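Local coordinates for protein LYND (Lyngbya aestuarii, PDB 4V1T) that probably uses ATP and magnesium, as a YcaO-family cyclodehydratase, to convert residues of a precursor peptide into heterocycles, and binds a zinc ion, at residues 350-355 with 419-424; 427-432 with 720-725. All blocks are in the same frame, centred on the assembly; numbering follows the deposited sequence.

Contact 1 (350-355 with 419-424); sequences QTVQKY and SGLCEA. With MG (magnesium ion), chain M; ADP (adenosine-5'-diphosphate), chain L.
The apolar part of the contact is carried by Leu421, which projects from helix 413-429 toward the short helix 348-355. Its CG lies anti to the backbone N (chi1 171°), so CD2 reaches across to the backbone of the other helix, 3.9 Å from Val352 CA, and also meets Val352 CG2 and Tyr355 CB. The two segment axes stay 10.0 Å apart and cross at 49°, so the two backbones do not meet and Leu421 bridges the gap; no hydrogen bond links the segments directly.

A methyl-to-sulfur contact borders the nucleotide. Thr351 CG2, anti to its backbone N, touches Cys422 SG at 3.5 Å, and both come close to adenine ring atoms: SG is 3.2 Å from N3 of ADP, CG2 is 3.8 Å from N1. Thr351 OG1, beside its own backbone N, is hydrogen-bonded to Asn536 OD1 and Thr347 O, which helps to fix the rotation of the side chain.

The metal contacts come from the side of helix 413-429 that faces the phosphates. Glu423 runs out extended beyond CG, its CB and CG lying alongside C4' and C5' of the ribose, and OE2 binds magnesium at 2.0 Å. ADP O3B and three waters are further ligands of this ion, and water 2 also donates to ADP O2A. Glu423 OE1 is held by the backbone N of Ser407, and Ser419 OG stands 2.8 Å from ADP O2A.

Glu423 and the diphosphate both bring negative charge to the ion, which probably offsets their repulsion and favours an ionised carboxylate, while the uncharged Thr351 and Cys422 meet the base, as suits the ATP- and magnesium-binding site of a YcaO cyclodehydratase.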
# COMPACT_ATOMS: atom_id res chain seq x y z
N GLN B 350 2.52 12.33 -3.17
CA GLN B 350 3.92 12.62 -2.89
C GLN B 350 4.11 12.80 -1.39
O GLN B 350 5.04 12.24 -0.80
CB GLN B 350 4.37 13.88 -3.64
CG GLN B 350 5.78 14.34 -3.29
CD GLN B 350 6.85 13.37 -3.72
OE1 GLN B 350 6.83 12.19 -3.37
NE2 GLN B 350 7.82 13.86 -4.48
N THR B 351 3.23 13.59 -0.77
CA THR B 351 3.30 13.86 0.68
C THR B 351 3.28 12.54 1.45
O THR B 351 4.09 12.33 2.35
CB THR B 351 2.13 14.73 1.14
OG1 THR B 351 2.12 15.95 0.38
CG2 THR B 351 2.22 15.06 2.65
N VAL B 352 2.36 11.66 1.08
CA VAL B 352 2.24 10.38 1.76
C VAL B 352 3.54 9.59 1.57
O VAL B 352 4.16 9.18 2.53
CB VAL B 352 1.03 9.57 1.25
CG1 VAL B 352 1.13 8.11 1.65
CG2 VAL B 352 -0.26 10.16 1.81
N GLN B 353 3.97 9.44 0.32
CA GLN B 353 5.18 8.66 0.03
C GLN B 353 6.39 9.12 0.83
O GLN B 353 7.13 8.30 1.38
CB GLN B 353 5.52 8.69 -1.45
CG GLN B 353 6.79 7.91 -1.76
CD GLN B 353 6.98 7.61 -3.22
OE1 GLN B 353 6.04 7.67 -4.00
NE2 GLN B 353 8.21 7.28 -3.60
N LYS B 354 6.59 10.43 0.90
CA LYS B 354 7.77 10.99 1.55
C LYS B 354 7.76 10.70 3.06
O LYS B 354 8.82 10.65 3.68
CB LYS B 354 7.83 12.50 1.31
CG LYS B 354 9.11 13.17 1.81
CD LYS B 354 9.24 14.58 1.25
CE LYS B 354 10.38 15.34 1.90
NZ LYS B 354 10.32 16.80 1.59
N TYR B 355 6.57 10.52 3.63
CA TYR B 355 6.45 10.39 5.08
C TYR B 355 5.73 9.11 5.53
O TYR B 355 5.37 8.98 6.70
CB TYR B 355 5.74 11.63 5.64
CG TYR B 355 6.48 12.93 5.36
CD1 TYR B 355 7.64 13.25 6.05
CD2 TYR B 355 6.03 13.82 4.39
CE1 TYR B 355 8.34 14.42 5.78
CE2 TYR B 355 6.72 14.99 4.11
CZ TYR B 355 7.87 15.28 4.81
OH TYR B 355 8.56 16.45 4.55
N SER B 419 -4.36 13.89 4.63
CA SER B 419 -4.91 14.68 5.70
C SER B 419 -4.71 13.98 7.05
O SER B 419 -4.32 14.62 8.04
CB SER B 419 -6.40 14.94 5.45
OG SER B 419 -7.02 15.51 6.58
N GLY B 420 -5.00 12.69 7.09
CA GLY B 420 -4.88 11.92 8.33
C GLY B 420 -3.44 11.78 8.78
O GLY B 420 -3.12 11.94 9.95
N LEU B 421 -2.57 11.47 7.84
CA LEU B 421 -1.15 11.30 8.14
C LEU B 421 -0.55 12.60 8.68
O LEU B 421 0.16 12.61 9.68
CB LEU B 421 -0.38 10.86 6.89
CG LEU B 421 1.15 10.84 7.00
CD1 LEU B 421 1.62 9.88 8.07
CD2 LEU B 421 1.75 10.47 5.66
N CYS B 422 -0.84 13.70 8.01
CA CYS B 422 -0.25 14.99 8.34
C CYS B 422 -0.82 15.58 9.63
O CYS B 422 -0.12 16.31 10.33
CB CYS B 422 -0.42 15.97 7.18
SG CYS B 422 0.53 15.50 5.70
N GLU B 423 -2.06 15.25 9.97
CA GLU B 423 -2.61 15.69 11.26
C GLU B 423 -1.92 14.96 12.39
O GLU B 423 -1.63 15.54 13.44
CB GLU B 423 -4.13 15.46 11.35
CG GLU B 423 -4.84 16.49 12.24
CD GLU B 423 -6.27 16.13 12.58
OE1 GLU B 423 -6.51 15.09 13.23
OE2 GLU B 423 -7.17 16.91 12.20
N ALA B 424 -1.65 13.68 12.18
CA ALA B 424 -1.00 12.88 13.22
C ALA B 424 0.42 13.41 13.49
O ALA B 424 0.84 13.51 14.65
CB ALA B 424 -0.97 11.42 12.81
MG MG M . -9.05 17.48 11.80
PB ADP L . -8.31 20.10 10.09
O1B ADP L . -7.51 21.16 10.80
O2B ADP L . -9.75 20.46 9.86
O3B ADP L . -8.10 18.73 10.67
PA ADP L . -7.41 18.84 7.62
O1A ADP L . -7.66 19.29 6.20
O2A ADP L . -8.12 17.61 8.14
O3A ADP L . -7.65 20.11 8.61
O5' ADP L . -5.84 18.62 7.78
C5' ADP L . -5.30 17.99 8.93
C4' ADP L . -3.83 18.35 9.02
O4' ADP L . -3.10 17.74 7.96
C3' ADP L . -3.61 19.85 8.87
O3' ADP L . -2.55 20.23 9.73
C2' ADP L . -3.19 20.06 7.44
O2' ADP L . -2.25 21.13 7.29
C1' ADP L . -2.54 18.73 7.10
N9 ADP L . -2.76 18.38 5.67
C8 ADP L . -3.94 18.12 5.08
N7 ADP L . -3.76 17.82 3.77
C5 ADP L . -2.45 17.90 3.52
C6 ADP L . -1.59 17.70 2.34
N6 ADP L . -2.15 17.36 1.15
N1 ADP L . -0.26 17.88 2.48
C2 ADP L . 0.29 18.22 3.66
N3 ADP L . -0.44 18.41 4.78
C4 ADP L . -1.79 18.27 4.77
O HOH W 1 -10.95 17.68 11.09
O HOH W 2 -8.50 16.12 10.05
O HOH W 3 -9.11 15.69 12.78

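Contact 2 (427-432 with 720-725); sequences RYSGIF and QTRPDI
Ser429 O, the carbonyl near the C-terminal end of helix 413-429, accepts two hydrogen bonds from the same side chain: Arg722 NE at 3.1 Å and Arg722 NH2 at 3.0 Å. The guanidinium comes side-on, with the oxygen almost in its plane. The NE bond lies in the carbonyl plane on a lone pair, whereas NH2 stands above that plane, 37° out of it; neither bond is straight, with N-H...O angles near 150°. A bend at chi2 (-74°) helps bring NE and NH2 to the carbonyl. The arginine's NH1 forms a salt bridge with Glu436, so the positive charge joins the helix end to an acidic neighbour and could favourably meet the negative end of the helix dipole.

Water 5 ties the same residues a second time, donating to Ser429 OG and accepting from Arg722 N; Ser429 OG is also hydrogen-bonded to the carbonyl of Val425, one turn back. Gln720, extended beyond CG, lays its amide along Gly430, with OE1 3.5 Å from Gly430 CA.

Within the YcaO domain, 720-725 is part of the loop joining the antiparallel neighbours 716-719 and 728-733, so the contact fastens a strand connection of the sheet to the end of the ADP-contacting helix.

Further along the loop, Ile725 crosses the Tyr428 ring obliquely, CD1 coming to 3.6 Å from CE2. Tyr428 CG is anti to its backbone N, and the ring reaches out until OH meets water 4 at 2.8 Å. That water donates to Asp724 OD2, a carboxylate oxygen also engaged in salt bridges with Arg210 and Arg308. Arg210 belongs to helix 204-213, next to the zinc site, and touches both Tyr428 and Ile725.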
# COMPACT_ATOMS: atom_id res chain seq x y z
N ARG B 427 0.10 16.83 15.31
CA ARG B 427 -0.15 16.71 16.73
C ARG B 427 1.11 16.30 17.48
O ARG B 427 1.37 16.81 18.57
CB ARG B 427 -1.28 15.72 17.00
CG ARG B 427 -2.62 16.11 16.38
CD ARG B 427 -3.31 17.25 17.12
NE ARG B 427 -4.43 17.78 16.34
CZ ARG B 427 -5.60 17.17 16.19
NH1 ARG B 427 -5.83 15.98 16.76
NH2 ARG B 427 -6.56 17.73 15.46
N TYR B 428 1.90 15.41 16.91
CA TYR B 428 3.14 14.98 17.55
C TYR B 428 4.14 16.13 17.67
O TYR B 428 4.74 16.33 18.72
CB TYR B 428 3.77 13.81 16.79
CG TYR B 428 5.22 13.55 17.19
CD1 TYR B 428 5.53 12.75 18.27
CD2 TYR B 428 6.27 14.14 16.48
CE1 TYR B 428 6.84 12.52 18.64
CE2 TYR B 428 7.59 13.93 16.84
CZ TYR B 428 7.87 13.11 17.92
OH TYR B 428 9.18 12.90 18.27
N SER B 429 4.31 16.88 16.59
CA SER B 429 5.33 17.91 16.50
C SER B 429 5.09 19.05 17.47
O SER B 429 6.00 19.81 17.76
CB SER B 429 5.39 18.45 15.07
OG SER B 429 5.83 17.44 14.16
N GLY B 430 3.87 19.17 17.96
CA GLY B 430 3.51 20.23 18.88
C GLY B 430 3.80 19.90 20.34
O GLY B 430 3.68 20.77 21.20
N ILE B 431 4.16 18.65 20.61
CA ILE B 431 4.36 18.21 21.98
C ILE B 431 5.70 18.68 22.53
O ILE B 431 6.72 18.64 21.86
CB ILE B 431 4.28 16.68 22.08
CG1 ILE B 431 2.89 16.19 21.65
CG2 ILE B 431 4.56 16.23 23.52
CD1 ILE B 431 2.82 14.70 21.38
N PHE B 432 5.67 19.11 23.79
CA PHE B 432 6.86 19.63 24.45
C PHE B 432 7.83 18.50 24.80
O PHE B 432 7.51 17.65 25.62
CB PHE B 432 6.46 20.42 25.69
CG PHE B 432 7.62 21.00 26.45
CD1 PHE B 432 8.28 22.13 25.98
CD2 PHE B 432 8.04 20.44 27.64
CE1 PHE B 432 9.34 22.67 26.69
CE2 PHE B 432 9.10 20.97 28.35
CZ PHE B 432 9.75 22.08 27.87
N GLN B 720 7.32 24.56 14.81
CA GLN B 720 7.42 23.35 15.61
C GLN B 720 8.05 22.19 14.83
O GLN B 720 8.06 21.06 15.30
CB GLN B 720 6.03 22.93 16.10
CG GLN B 720 5.32 23.96 16.95
CD GLN B 720 3.93 23.51 17.35
OE1 GLN B 720 3.23 22.85 16.58
NE2 GLN B 720 3.51 23.88 18.56
N THR B 721 8.57 22.49 13.64
CA THR B 721 9.14 21.45 12.78
C THR B 721 10.28 20.71 13.47
O THR B 721 11.25 21.33 13.94
CB THR B 721 9.66 22.05 11.47
OG1 THR B 721 8.59 22.74 10.80
CG2 THR B 721 10.22 20.97 10.55
N ARG B 722 10.17 19.39 13.54
CA ARG B 722 11.22 18.56 14.12
C ARG B 722 12.06 17.99 12.98
O ARG B 722 11.51 17.42 12.05
CB ARG B 722 10.61 17.44 14.96
CG ARG B 722 9.52 17.91 15.91
CD ARG B 722 10.08 18.65 17.11
NE ARG B 722 9.02 19.28 17.92
CZ ARG B 722 9.20 19.74 19.15
NH1 ARG B 722 10.38 19.66 19.76
NH2 ARG B 722 8.18 20.30 19.79
N PRO B 723 13.40 18.16 13.03
CA PRO B 723 14.24 17.73 11.90
C PRO B 723 14.15 16.23 11.59
O PRO B 723 14.33 15.85 10.44
CB PRO B 723 15.66 18.08 12.35
CG PRO B 723 15.49 19.10 13.41
CD PRO B 723 14.21 18.77 14.10
N ASP B 724 13.92 15.42 12.61
CA ASP B 724 13.77 13.97 12.43
C ASP B 724 12.41 13.61 11.82
O ASP B 724 12.19 12.46 11.41
CB ASP B 724 13.96 13.25 13.77
CG ASP B 724 12.97 13.70 14.83
OD1 ASP B 724 12.58 14.89 14.81
OD2 ASP B 724 12.59 12.88 15.69
N ILE B 725 11.50 14.58 11.77
CA ILE B 725 10.19 14.40 11.14
C ILE B 725 10.21 14.88 9.70
O ILE B 725 9.77 14.17 8.80
CB ILE B 725 9.10 15.17 11.92
CG1 ILE B 725 8.97 14.62 13.34
CG2 ILE B 725 7.76 15.12 11.19
CD1 ILE B 725 8.49 13.19 13.41
O HOH W 4 11.27 14.62 17.52
O HOH W 5 7.72 18.19 12.35

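In the fold
Both contacts are buried and share helix 413-429, with centres 14 Å apart: contact 1 uses its middle, contact 2 its C-terminal end. They meet where Tyr355 CE1 packs on Ile725 O, 3.4 Å away. Contact 1 lies at the nucleotide, where the two segments touch by van der Waals packing without a direct hydrogen bond, and the polar work goes to ADP and magnesium. Contact 2 has a larger interface and is joined directly by arginine-to-carbonyl bonds and by waters, with its charges answered by residues beyond the two segments. Contact 1 places a short helix against the shared helix; contact 2 anchors that helix to a loop of the sheet, toward the zinc-bearing part of the chain.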